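Local coordinates for uncharacterized protein YhfS (Escherichia coli, PDB 4J8L) that is a pyridoxal-5'-phosphate-dependent protein of unknown function, carrying its cofactor on a lysine and related in sequence to class I and II aminotransferases, at residues Leu59-Ala67 with Val175-Glu184. Numbering follows the deposited sequence.
Sequences LADAFHAQA and VMKVARIGCE
Phe-63 and His-64 divide this contact between an apolar half and a polar half, and so illustrate how the end of a helix can be docked on a distant loop. On the packed side Ile-181 lays its CD1 methyl over one face of the Phe-63 ring, a CH-pi contact 4.0 Å from the ring centroid. The far end of the same ring reaches Val-175, CZ to CG1 3.7 Å, and the selenium of Met-176, a selenomethionine, comes obliquely to it as a Met-aromatic contact. Cys-183 SG fills in beside Phe-63 CB at 4.0 Å, and Val-207 also touches Phe-63.

Glu-184 is held just as closely, its CG 3.1 Å from Phe-63 O. Extended beyond CG (chi2 179°), it passes the edge of the Phe-63 ring, and its carboxylate spans both segments. OE1 accepts from the backbone N of Ile-181 at 2.9 Å through its anti lone pair; OE2 accepts from His-64 ND1 at 2.8 Å, in the imidazole plane but on the anti side and 19° out of the carboxylate plane. With an alanine here, His-64 ND1 and the Ile-181 amide would probably both lose their acceptor, leaving the imidazole freer to turn.

The solvent side, at exposed His-64, is looser: one water donates to both His-64 O and Cys-183 O, linking two carbonyls that cannot bond each other.

His-64, with positive phi, is the C-prime residue of a Schellman motif ending helix 50-62. The contact joins that capped C-terminal end to the loop between strands 167-170 and 189-193, in the seven-stranded mixed-sheet domain characteristic of fold type I PLP proteins, the aspartate aminotransferase fold.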
ATOM      1  N   LEU A  59      -2.235  -3.675 -16.616  1.00 14.28           N
ATOM      2  CA  LEU A  59      -2.596  -3.270 -15.255  1.00 17.28           C
ATOM      3  C   LEU A  59      -4.089  -2.943 -15.160  1.00 17.58           C
ATOM      4  O   LEU A  59      -4.767  -3.376 -14.227  1.00 18.37           O
ATOM      5  CB  LEU A  59      -1.779  -2.061 -14.803  1.00 16.14           C
ATOM      6  CG  LEU A  59      -0.287  -2.307 -14.625  1.00 22.67           C
ATOM      7  CD1 LEU A  59       0.384  -1.065 -14.056  1.00 27.89           C
ATOM      8  CD2 LEU A  59      -0.072  -3.493 -13.724  1.00 30.67           C
ATOM      9  N   ALA A  60      -4.605  -2.186 -16.124  1.00 15.85           N
ATOM     10  CA  ALA A  60      -6.022  -1.829 -16.105  1.00 18.84           C
ATOM     11  C   ALA A  60      -6.886  -3.080 -16.146  1.00 18.40           C
ATOM     12  O   ALA A  60      -7.837  -3.229 -15.374  1.00 17.90           O
ATOM     13  CB  ALA A  60      -6.366  -0.917 -17.277  1.00 18.09           C
ATOM     14  N   ASP A  61      -6.542  -3.984 -17.057  1.00 15.83           N
ATOM     15  CA  ASP A  61      -7.285  -5.214 -17.222  1.00 16.92           C
ATOM     16  C   ASP A  61      -7.242  -6.059 -15.940  1.00 17.91           C
ATOM     17  O   ASP A  61      -8.269  -6.531 -15.468  1.00 18.12           O
ATOM     18  CB  ASP A  61      -6.721  -5.984 -18.422  1.00 17.37           C
ATOM     19  CG  ASP A  61      -7.521  -7.220 -18.752  1.00 27.19           C
ATOM     20  OD1 ASP A  61      -6.925  -8.190 -19.266  1.00 33.83           O
ATOM     21  OD2 ASP A  61      -8.746  -7.216 -18.509  1.00 33.12           O
ATOM     22  N   ALA A  62      -6.050  -6.223 -15.371  1.00 17.20           N
ATOM     23  CA  ALA A  62      -5.859  -7.077 -14.198  1.00 20.69           C
ATOM     24  C   ALA A  62      -6.606  -6.553 -12.977  1.00 18.80           C
ATOM     25  O   ALA A  62      -7.073  -7.333 -12.148  1.00 19.56           O
ATOM     26  CB  ALA A  62      -4.379  -7.222 -13.889  1.00 20.52           C
ATOM     27  N   PHE A  63      -6.733  -5.234 -12.880  1.00 15.89           N
ATOM     28  CA  PHE A  63      -7.452  -4.630 -11.759  1.00 15.71           C
ATOM     29  C   PHE A  63      -8.851  -4.133 -12.126  1.00 17.02           C
ATOM     30  O   PHE A  63      -9.401  -3.258 -11.460  1.00 19.90           O
ATOM     31  CB  PHE A  63      -6.611  -3.530 -11.095  1.00 17.45           C
ATOM     32  CG  PHE A  63      -5.353  -4.046 -10.440  1.00 16.89           C
ATOM     33  CD1 PHE A  63      -5.427  -4.804  -9.281  1.00 17.21           C
ATOM     34  CD2 PHE A  63      -4.102  -3.754 -10.963  1.00 17.66           C
ATOM     35  CE1 PHE A  63      -4.285  -5.282  -8.664  1.00 17.38           C
ATOM     36  CE2 PHE A  63      -2.950  -4.224 -10.347  1.00 17.77           C
ATOM     37  CZ  PHE A  63      -3.043  -4.995  -9.198  1.00 20.31           C
ATOM     38  N   HIS A  64      -9.413  -4.710 -13.186  1.00 16.53           N
ATOM     39  CA  HIS A  64     -10.819  -4.517 -13.542  1.00 19.10           C
ATOM     40  C   HIS A  64     -11.178  -3.048 -13.697  1.00 21.32           C
ATOM     41  O   HIS A  64     -12.222  -2.588 -13.228  1.00 20.90           O
ATOM     42  CB  HIS A  64     -11.711  -5.221 -12.519  1.00 20.68           C
ATOM     43  CG  HIS A  64     -11.363  -6.664 -12.333  1.00 18.85           C
ATOM     44  ND1 HIS A  64     -10.545  -7.110 -11.318  1.00 22.93           N
ATOM     45  CD2 HIS A  64     -11.685  -7.759 -13.063  1.00 23.66           C
ATOM     46  CE1 HIS A  64     -10.398  -8.420 -11.417  1.00 23.96           C
ATOM     47  NE2 HIS A  64     -11.084  -8.837 -12.465  1.00 25.44           N
ATOM     48  N   ALA A  65     -10.294  -2.323 -14.371  1.00 19.70           N
ATOM     49  CA  ALA A  65     -10.442  -0.893 -14.564  1.00 18.57           C
ATOM     50  C   ALA A  65     -10.409  -0.557 -16.046  1.00 19.47           C
ATOM     51  O   ALA A  65      -9.992  -1.369 -16.872  1.00 18.68           O
ATOM     52  CB  ALA A  65      -9.334  -0.144 -13.826  1.00 18.60           C
ATOM     53  N   GLN A  66     -10.863   0.643 -16.378  1.00 18.06           N
ATOM     54  CA  GLN A  66     -10.876   1.090 -17.757  1.00 19.15           C
ATOM     55  C   GLN A  66      -9.476   1.388 -18.282  1.00 22.20           C
ATOM     56  O   GLN A  66      -9.179   1.142 -19.458  1.00 22.52           O
ATOM     57  CB  GLN A  66     -11.733   2.334 -17.873  1.00 18.26           C
ATOM     58  CG  GLN A  66     -13.205   2.055 -17.648  1.00 22.40           C
ATOM     59  CD  GLN A  66     -14.060   3.287 -17.800  1.00 25.14           C
ATOM     60  OE1 GLN A  66     -13.573   4.409 -17.704  1.00 23.86           O
ATOM     61  NE2 GLN A  66     -15.348   3.083 -18.056  1.00 32.33           N
ATOM     62  N   ALA A  67      -8.625   1.920 -17.412  1.00 18.29           N
ATOM     63  CA  ALA A  67      -7.339   2.445 -17.848  1.00 17.44           C
ATOM     64  C   ALA A  67      -6.329   2.513 -16.704  1.00 19.68           C
ATOM     65  O   ALA A  67      -6.683   2.368 -15.533  1.00 19.13           O
ATOM     66  CB  ALA A  67      -7.522   3.822 -18.464  1.00 17.53           C
ATOM     67  N   VAL A 175      -2.174  -3.744  -2.135  1.00 14.39           N
ATOM     68  CA  VAL A 175      -2.279  -4.290  -3.488  1.00 15.50           C
ATOM     69  C   VAL A 175      -1.704  -5.696  -3.550  1.00 16.48           C
ATOM     70  O   VAL A 175      -0.618  -5.948  -3.014  1.00 16.37           O
ATOM     71  CB  VAL A 175      -1.576  -3.386  -4.514  1.00 15.33           C
ATOM     72  CG1 VAL A 175      -1.667  -3.990  -5.923  1.00 16.76           C
ATOM     73  CG2 VAL A 175      -2.202  -1.996  -4.501  1.00 16.92           C
HETATM   74  N   MSE A 176      -2.448  -6.607  -4.186  1.00 14.78           N
HETATM   75  CA  MSE A 176      -2.067  -8.021  -4.285  1.00 15.53           C
HETATM   76  C   MSE A 176      -2.062  -8.769  -2.954  1.00 17.69           C
HETATM   77  O   MSE A 176      -1.610  -9.917  -2.888  1.00 18.21           O
HETATM   78  CB  MSE A 176      -0.707  -8.207  -4.977  1.00 18.31           C
HETATM   79  CG  MSE A 176      -0.705  -7.871  -6.447  1.00 15.22           C
HETATM   80 SE   MSE A 176      -2.133  -8.837  -7.400  0.75 24.17          SE
HETATM   81  CE  MSE A 176      -1.290  -8.974  -9.163  1.00 17.61           C
ATOM     82  N   LYS A 177      -2.572  -8.131  -1.907  1.00 16.49           N
ATOM     83  CA  LYS A 177      -2.617  -8.754  -0.590  1.00 17.49           C
ATOM     84  C   LYS A 177      -4.053  -8.952  -0.099  1.00 19.10           C
ATOM     85  O   LYS A 177      -4.289  -9.681   0.870  1.00 18.27           O
ATOM     86  CB  LYS A 177      -1.841  -7.906   0.413  1.00 17.78           C
ATOM     87  CG  LYS A 177      -0.347  -7.858   0.151  1.00 21.06           C
ATOM     88  CD  LYS A 177       0.368  -7.583   1.463  1.00 32.80           C
ATOM     89  CE  LYS A 177       1.179  -6.328   1.399  1.00 29.97           C
ATOM     90  NZ  LYS A 177       1.538  -5.883   2.773  1.00 21.28           N
ATOM     91  N   VAL A 178      -4.995  -8.279  -0.757  1.00 16.00           N
ATOM     92  CA  VAL A 178      -6.419  -8.410  -0.458  1.00 17.61           C
ATOM     93  C   VAL A 178      -7.208  -8.689  -1.730  1.00 18.03           C
ATOM     94  O   VAL A 178      -6.680  -8.578  -2.845  1.00 18.45           O
ATOM     95  CB  VAL A 178      -6.998  -7.142   0.218  1.00 16.80           C
ATOM     96  CG1 VAL A 178      -6.228  -6.820   1.501  1.00 19.33           C
ATOM     97  CG2 VAL A 178      -6.963  -5.953  -0.735  1.00 17.85           C
ATOM     98  N   ALA A 179      -8.473  -9.052  -1.571  1.00 18.13           N
ATOM     99  CA  ALA A 179      -9.280  -9.454  -2.725  1.00 19.83           C
ATOM    100  C   ALA A 179      -9.522  -8.322  -3.730  1.00 20.34           C
ATOM    101  O   ALA A 179      -9.461  -8.538  -4.947  1.00 20.34           O
ATOM    102  CB  ALA A 179     -10.605 -10.047  -2.265  1.00 18.99           C
ATOM    103  N   ARG A 180      -9.816  -7.125  -3.227  1.00 20.12           N
ATOM    104  CA  ARG A 180     -10.172  -6.003  -4.095  1.00 18.21           C
ATOM    105  C   ARG A 180      -9.514  -4.696  -3.655  1.00 20.35           C
ATOM    106  O   ARG A 180      -9.683  -4.272  -2.516  1.00 19.22           O
ATOM    107  CB  ARG A 180     -11.691  -5.811  -4.122  1.00 20.35           C
ATOM    108  CG  ARG A 180     -12.462  -6.974  -4.759  1.00 20.56           C
ATOM    109  CD  ARG A 180     -13.922  -6.586  -5.057  1.00 24.09           C
ATOM    110  NE  ARG A 180     -14.691  -6.326  -3.842  1.00 28.20           N
ATOM    111  CZ  ARG A 180     -15.894  -5.755  -3.819  1.00 30.22           C
ATOM    112  NH1 ARG A 180     -16.474  -5.371  -4.949  1.00 29.65           N
ATOM    113  NH2 ARG A 180     -16.513  -5.563  -2.664  1.00 29.12           N
ATOM    114  N   ILE A 181      -8.772  -4.059  -4.558  1.00 17.89           N
ATOM    115  CA  ILE A 181      -8.290  -2.704  -4.305  1.00 16.03           C
ATOM    116  C   ILE A 181      -9.379  -1.695  -4.671  1.00 16.57           C
ATOM    117  O   ILE A 181     -10.424  -2.076  -5.192  1.00 17.49           O
ATOM    118  CB  ILE A 181      -6.958  -2.393  -5.021  1.00 15.96           C
ATOM    119  CG1 ILE A 181      -7.102  -2.432  -6.541  1.00 18.27           C
ATOM    120  CG2 ILE A 181      -5.890  -3.406  -4.613  1.00 19.29           C
ATOM    121  CD1 ILE A 181      -5.866  -1.888  -7.262  1.00 18.94           C
ATOM    122  N   GLY A 182      -9.138  -0.418  -4.393  1.00 16.67           N
ATOM    123  CA  GLY A 182     -10.176   0.607  -4.510  1.00 17.70           C
ATOM    124  C   GLY A 182     -10.934   0.609  -5.831  1.00 18.73           C
ATOM    125  O   GLY A 182     -12.165   0.600  -5.841  1.00 18.71           O
ATOM    126  N   CYS A 183     -10.212   0.609  -6.949  1.00 19.04           N
ATOM    127  CA  CYS A 183     -10.870   0.667  -8.258  1.00 17.91           C
ATOM    128  C   CYS A 183     -11.674  -0.590  -8.575  1.00 19.67           C
ATOM    129  O   CYS A 183     -12.442  -0.607  -9.538  1.00 25.09           O
ATOM    130  CB  CYS A 183      -9.860   0.940  -9.379  1.00 19.85           C
ATOM    131  SG  CYS A 183      -8.629  -0.352  -9.626  1.00 19.28           S
ATOM    132  N   GLU A 184     -11.494  -1.639  -7.780  1.00 19.37           N
ATOM    133  CA  GLU A 184     -12.237  -2.878  -7.977  1.00 19.31           C
ATOM    134  C   GLU A 184     -13.483  -2.936  -7.106  1.00 23.40           C
ATOM    135  O   GLU A 184     -14.297  -3.849  -7.240  1.00 24.39           O
ATOM    136  CB  GLU A 184     -11.357  -4.098  -7.685  1.00 20.17           C
ATOM    137  CG  GLU A 184     -10.107  -4.167  -8.542  1.00 21.50           C
ATOM    138  CD  GLU A 184      -9.242  -5.372  -8.220  1.00 21.65           C
ATOM    139  OE1 GLU A 184      -8.736  -5.460  -7.078  1.00 20.73           O
ATOM    140  OE2 GLU A 184      -9.072  -6.230  -9.113  1.00 24.26           O
TER
HETATM  141  O   HOH W   1     -12.870   0.085 -12.267  1.00 38.83           O